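Local coordinates for protein iron transport multicopper oxidase FET3 (PDB 1ZPU) that oxidises ferrous to ferric iron at the yeast cell surface, using four copper ions and reducing dioxygen to water, for high-affinity iron uptake, at residues T348-N360 / V478-L492. Sequence-based numbering, arbitrary orientation.
Sequences TLMTVLSSGDQAN and VEDPFGIQDAHSQQL. With NAG (2-acetamido-2-deoxy-beta-D-glucopyranose), chain B.
Gln485 joins the two segments through its amide nitrogen, which donates to two backbone carbonyls of 348-360, in the third cupredoxin domain of this multicopper oxidase. Gln485 NE2 approaches Val352 O, 2.9 Å away, nearly in line with the C=O, but the N-H is bent (146°) and the oxygen tilted out of the amide plane; the bond from Gln485 NE2 to Gly356 O (2.6 Å) is straighter, on a lone pair and in that plane. Beyond CG the chain is extended (chi2 168°), which carries the amide from helix 481-486 across to the turn that follows helix 348-352. With an alanine in place of Gln485, both carbonyls would probably lose this donor and the turn be freer to shift. The helices cross at -76°, and Ile484 faces helix 348-352 with its CG2, 3.8 Å from Leu349 CD1 and also meeting Val352 CG2 and Leu353 CD2. Leu492 extends this apolar patch, its CG 3.7 Å from Leu353 CD1 and its methyls against CG, SD and CE of Met350, whose chain bends at chi2. Nearer the glycan, Ala359 CB packs on Pro481 CB at 3.6 Å. The Phe482 ring has Gly356 O and Asp357 O at its edge, and its CZ lies 3.7 Å from CB of Asn360, whose ND2 is covalently bonded to NAG C1.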
loop_
_atom_site.group_PDB
_atom_site.type_symbol
_atom_site.label_atom_id
_atom_site.label_comp_id
_atom_site.label_asym_id
_atom_site.label_seq_id
_atom_site.Cartn_x
_atom_site.Cartn_y
_atom_site.Cartn_z
ATOM N N THR A 348 -11.161 16.202 0.650
ATOM C CA THR A 348 -10.830 16.649 2.004
ATOM C C THR A 348 -9.952 17.898 1.996
ATOM O O THR A 348 -10.325 18.923 2.577
ATOM C CB THR A 348 -10.112 15.549 2.819
ATOM O OG1 THR A 348 -10.779 14.295 2.640
ATOM C CG2 THR A 348 -10.092 15.903 4.305
ATOM N N LEU A 349 -8.805 17.809 1.318
ATOM C CA LEU A 349 -7.853 18.922 1.245
ATOM C C LEU A 349 -8.477 20.217 0.711
ATOM O O LEU A 349 -8.224 21.303 1.238
ATOM C CB LEU A 349 -6.617 18.532 0.429
ATOM C CG LEU A 349 -5.463 19.525 0.259
ATOM C CD1 LEU A 349 -4.829 19.913 1.579
ATOM C CD2 LEU A 349 -4.427 18.923 -0.647
ATOM N N MET A 350 -9.309 20.091 -0.315
ATOM C CA MET A 350 -9.970 21.239 -0.909
ATOM C C MET A 350 -10.864 21.986 0.087
ATOM O O MET A 350 -11.009 23.218 -0.005
ATOM C CB MET A 350 -10.745 20.811 -2.155
ATOM C CG MET A 350 -9.927 20.830 -3.440
ATOM S SD MET A 350 -8.514 19.694 -3.482
ATOM C CE MET A 350 -8.165 19.668 -5.245
ATOM N N THR A 351 -11.447 21.259 1.043
ATOM C CA THR A 351 -12.284 21.927 2.045
ATOM C C THR A 351 -11.435 22.577 3.131
ATOM O O THR A 351 -11.739 23.696 3.545
ATOM C CB THR A 351 -13.461 21.068 2.631
ATOM O OG1 THR A 351 -13.099 20.507 3.898
ATOM C CG2 THR A 351 -13.908 19.976 1.673
ATOM N N VAL A 352 -10.360 21.917 3.565
ATOM C CA VAL A 352 -9.430 22.555 4.515
ATOM C C VAL A 352 -8.814 23.854 3.957
ATOM O O VAL A 352 -8.644 24.841 4.687
ATOM C CB VAL A 352 -8.345 21.583 5.118
ATOM C CG1 VAL A 352 -8.379 20.224 4.485
ATOM C CG2 VAL A 352 -6.942 22.194 5.076
ATOM N N LEU A 353 -8.527 23.859 2.658
ATOM C CA LEU A 353 -7.951 25.034 2.019
ATOM C C LEU A 353 -8.951 26.153 1.729
ATOM O O LEU A 353 -8.566 27.204 1.209
ATOM C CB LEU A 353 -7.199 24.646 0.749
ATOM C CG LEU A 353 -5.913 23.866 1.017
ATOM C CD1 LEU A 353 -5.284 23.403 -0.288
ATOM C CD2 LEU A 353 -4.917 24.671 1.845
ATOM N N SER A 354 -10.222 25.952 2.068
ATOM C CA SER A 354 -11.224 27.002 1.843
ATOM C C SER A 354 -12.246 27.149 2.969
ATOM O O SER A 354 -13.267 27.808 2.796
ATOM C CB SER A 354 -11.929 26.807 0.496
ATOM O OG SER A 354 -12.511 25.522 0.417
ATOM N N SER A 355 -11.955 26.546 4.117
ATOM C CA SER A 355 -12.810 26.634 5.300
ATOM C C SER A 355 -12.322 27.702 6.273
ATOM O O SER A 355 -13.005 28.017 7.249
ATOM C CB SER A 355 -12.855 25.286 6.022
ATOM O OG SER A 355 -11.552 24.850 6.389
ATOM N N GLY A 356 -11.135 28.240 6.009
ATOM C CA GLY A 356 -10.530 29.254 6.865
ATOM C C GLY A 356 -10.294 28.780 8.286
ATOM O O GLY A 356 -9.551 27.836 8.526
ATOM N N ASP A 357 -10.948 29.435 9.233
ATOM C CA ASP A 357 -10.725 29.157 10.646
ATOM C C ASP A 357 -11.606 28.033 11.194
ATOM O O ASP A 357 -11.512 27.681 12.370
ATOM C CB ASP A 357 -10.852 30.442 11.467
ATOM C CG ASP A 357 -9.712 31.420 11.187
ATOM O OD1 ASP A 357 -9.888 32.643 11.416
ATOM O OD2 ASP A 357 -8.635 30.957 10.728
ATOM N N GLN A 358 -12.435 27.453 10.330
ATOM C CA GLN A 358 -13.346 26.381 10.722
ATOM C C GLN A 358 -12.758 24.995 10.429
ATOM O O GLN A 358 -13.425 23.963 10.585
ATOM C CB GLN A 358 -14.676 26.538 9.989
ATOM C CG GLN A 358 -15.510 27.708 10.437
ATOM C CD GLN A 358 -16.991 27.407 10.369
ATOM O OE1 GLN A 358 -17.724 28.008 9.582
ATOM N NE2 GLN A 358 -17.440 26.458 11.191
ATOM N N ALA A 359 -11.501 24.981 10.006
ATOM C CA ALA A 359 -10.812 23.758 9.640
ATOM C C ALA A 359 -10.540 22.828 10.828
ATOM O O ALA A 359 -10.230 21.659 10.633
ATOM C CB ALA A 359 -9.518 24.108 8.928
ATOM N N ASN A 360 -10.650 23.351 12.044
ATOM C CA ASN A 360 -10.417 22.567 13.253
ATOM C C ASN A 360 -11.665 21.829 13.723
ATOM O O ASN A 360 -11.585 20.941 14.578
ATOM C CB ASN A 360 -9.880 23.450 14.388
ATOM C CG ASN A 360 -9.314 22.632 15.548
ATOM O OD1 ASN A 360 -8.811 21.519 15.349
ATOM N ND2 ASN A 360 -9.393 23.189 16.767
ATOM N N VAL A 478 -6.600 14.232 9.241
ATOM C CA VAL A 478 -6.252 15.598 8.884
ATOM C C VAL A 478 -5.285 16.123 9.943
ATOM O O VAL A 478 -5.675 16.386 11.088
ATOM C CB VAL A 478 -7.512 16.495 8.778
ATOM C CG1 VAL A 478 -7.134 17.923 8.444
ATOM C CG2 VAL A 478 -8.450 15.956 7.731
ATOM N N GLU A 479 -4.021 16.250 9.553
ATOM C CA GLU A 479 -2.956 16.703 10.438
ATOM C C GLU A 479 -2.866 18.228 10.454
ATOM O O GLU A 479 -2.747 18.848 9.399
ATOM C CB GLU A 479 -1.653 16.125 9.939
ATOM C CG GLU A 479 -0.669 15.759 11.009
ATOM C CD GLU A 479 0.196 14.587 10.581
ATOM O OE1 GLU A 479 -0.380 13.553 10.169
ATOM O OE2 GLU A 479 1.441 14.700 10.650
ATOM N N ASP A 480 -2.872 18.816 11.651
ATOM C CA ASP A 480 -3.137 20.253 11.853
ATOM C C ASP A 480 -3.467 21.040 10.580
ATOM O O ASP A 480 -2.575 21.555 9.903
ATOM C CB ASP A 480 -2.057 20.960 12.706
ATOM C CG ASP A 480 -0.722 21.057 12.006
ATOM O OD1 ASP A 480 -0.432 20.196 11.150
ATOM O OD2 ASP A 480 0.042 21.994 12.320
ATOM N N PRO A 481 -4.768 21.120 10.251
ATOM C CA PRO A 481 -5.251 21.848 9.084
ATOM C C PRO A 481 -4.749 23.285 9.046
ATOM O O PRO A 481 -4.621 23.849 7.963
ATOM C CB PRO A 481 -6.775 21.830 9.257
ATOM C CG PRO A 481 -7.013 21.427 10.681
ATOM C CD PRO A 481 -5.879 20.520 11.007
ATOM N N PHE A 482 -4.463 23.873 10.206
ATOM C CA PHE A 482 -3.921 25.232 10.232
ATOM C C PHE A 482 -2.482 25.260 9.721
ATOM O O PHE A 482 -2.088 26.196 9.030
ATOM C CB PHE A 482 -4.031 25.869 11.621
ATOM C CG PHE A 482 -5.450 26.057 12.096
ATOM C CD1 PHE A 482 -5.810 25.714 13.396
ATOM C CD2 PHE A 482 -6.429 26.565 11.246
ATOM C CE1 PHE A 482 -7.122 25.879 13.844
ATOM C CE2 PHE A 482 -7.739 26.730 11.686
ATOM C CZ PHE A 482 -8.084 26.384 12.987
ATOM N N GLY A 483 -1.711 24.228 10.049
ATOM C CA GLY A 483 -0.367 24.053 9.491
ATOM C C GLY A 483 -0.395 23.936 7.977
ATOM O O GLY A 483 0.470 24.478 7.293
ATOM N N ILE A 484 -1.402 23.230 7.464
ATOM C CA ILE A 484 -1.617 23.080 6.023
ATOM C C ILE A 484 -1.886 24.442 5.386
ATOM O O ILE A 484 -1.257 24.793 4.392
ATOM C CB ILE A 484 -2.778 22.099 5.695
ATOM C CG1 ILE A 484 -2.411 20.674 6.086
ATOM C CG2 ILE A 484 -3.143 22.135 4.221
ATOM C CD1 ILE A 484 -3.617 19.799 6.281
ATOM N N GLN A 485 -2.805 25.208 5.971
ATOM C CA GLN A 485 -3.190 26.507 5.420
ATOM C C GLN A 485 -2.029 27.492 5.427
ATOM O O GLN A 485 -1.878 28.285 4.500
ATOM C CB GLN A 485 -4.347 27.115 6.210
ATOM C CG GLN A 485 -5.706 26.491 5.979
ATOM C CD GLN A 485 -6.736 26.951 7.011
ATOM O OE1 GLN A 485 -6.387 27.390 8.108
ATOM N NE2 GLN A 485 -8.010 26.841 6.662
ATOM N N ASP A 486 -1.222 27.444 6.484
ATOM C CA ASP A 486 -0.157 28.423 6.691
ATOM C C ASP A 486 1.015 28.241 5.739
ATOM O O ASP A 486 1.670 29.218 5.384
ATOM C CB ASP A 486 0.326 28.399 8.142
ATOM C CG ASP A 486 -0.702 28.975 9.115
ATOM O OD1 ASP A 486 -1.845 29.280 8.694
ATOM O OD2 ASP A 486 -0.368 29.122 10.313
ATOM N N ALA A 487 1.278 27.001 5.330
ATOM C CA ALA A 487 2.357 26.735 4.387
ATOM C C ALA A 487 1.953 27.121 2.968
ATOM O O ALA A 487 0.893 26.730 2.477
ATOM C CB ALA A 487 2.785 25.278 4.450
ATOM N N HIS A 488 2.813 27.898 2.322
ATOM C CA HIS A 488 2.588 28.369 0.963
ATOM C C HIS A 488 2.675 27.227 -0.053
ATOM O O HIS A 488 1.832 27.118 -0.943
ATOM C CB HIS A 488 3.607 29.461 0.642
ATOM C CG HIS A 488 3.591 29.913 -0.785
ATOM N ND1 HIS A 488 4.091 29.144 -1.816
ATOM C CD2 HIS A 488 3.163 31.069 -1.348
ATOM C CE1 HIS A 488 3.959 29.802 -2.955
ATOM N NE2 HIS A 488 3.401 30.973 -2.699
ATOM N N SER A 489 3.699 26.388 0.093
ATOM C CA SER A 489 3.922 25.210 -0.758
ATOM C C SER A 489 2.701 24.290 -0.884
ATOM O O SER A 489 2.647 23.410 -1.749
ATOM C CB SER A 489 5.105 24.393 -0.210
ATOM O OG SER A 489 4.871 23.949 1.122
ATOM N N GLN A 490 1.728 24.504 -0.010
ATOM C CA GLN A 490 0.587 23.625 0.117
ATOM C C GLN A 490 -0.590 24.073 -0.752
ATOM O O GLN A 490 -1.484 23.277 -1.046
ATOM C CB GLN A 490 0.190 23.568 1.584
ATOM C CG GLN A 490 -0.510 22.317 1.986
ATOM C CD GLN A 490 0.389 21.108 1.967
ATOM O OE1 GLN A 490 0.356 20.326 1.020
ATOM N NE2 GLN A 490 1.196 20.945 3.011
ATOM N N GLN A 491 -0.579 25.342 -1.166
ATOM C CA GLN A 491 -1.658 25.908 -1.986
ATOM C C GLN A 491 -1.776 25.183 -3.326
ATOM O O GLN A 491 -0.773 24.808 -3.921
ATOM C CB GLN A 491 -1.484 27.426 -2.191
ATOM C CG GLN A 491 -1.429 28.293 -0.902
ATOM C CD GLN A 491 -2.580 28.004 0.073
ATOM O OE1 GLN A 491 -3.719 28.424 -0.149
ATOM N NE2 GLN A 491 -2.276 27.287 1.162
ATOM N N LEU A 492 -3.009 24.977 -3.781
ATOM C CA LEU A 492 -3.275 24.228 -5.009
ATOM C C LEU A 492 -2.848 24.998 -6.247
ATOM O O LEU A 492 -3.110 26.193 -6.373
ATOM C CB LEU A 492 -4.752 23.828 -5.120
ATOM C CG LEU A 492 -5.329 23.006 -3.965
ATOM C CD1 LEU A 492 -6.848 23.072 -3.942
ATOM C CD2 LEU A 492 -4.846 21.565 -3.985
HETATM C C1 NAG B . -8.875 22.328 17.819
HETATM C C2 NAG B . -9.608 21.960 19.116
HETATM C C3 NAG B . -9.177 22.756 20.372
HETATM C C4 NAG B . -8.020 23.770 20.221
HETATM C C5 NAG B . -7.441 23.873 18.796
HETATM C C6 NAG B . -5.996 24.368 18.754
HETATM C C7 NAG B . -11.907 21.248 18.518
HETATM C C8 NAG B . -13.170 21.783 17.896
HETATM N N2 NAG B . -11.037 22.171 18.933
HETATM O O3 NAG B . -8.881 21.868 21.438
HETATM O O4 NAG B . -8.478 25.042 20.656
HETATM O O5 NAG B . -7.528 22.626 18.130
HETATM O O6 NAG B . -5.751 24.922 17.463
HETATM O O7 NAG B . -11.727 20.032 18.631
#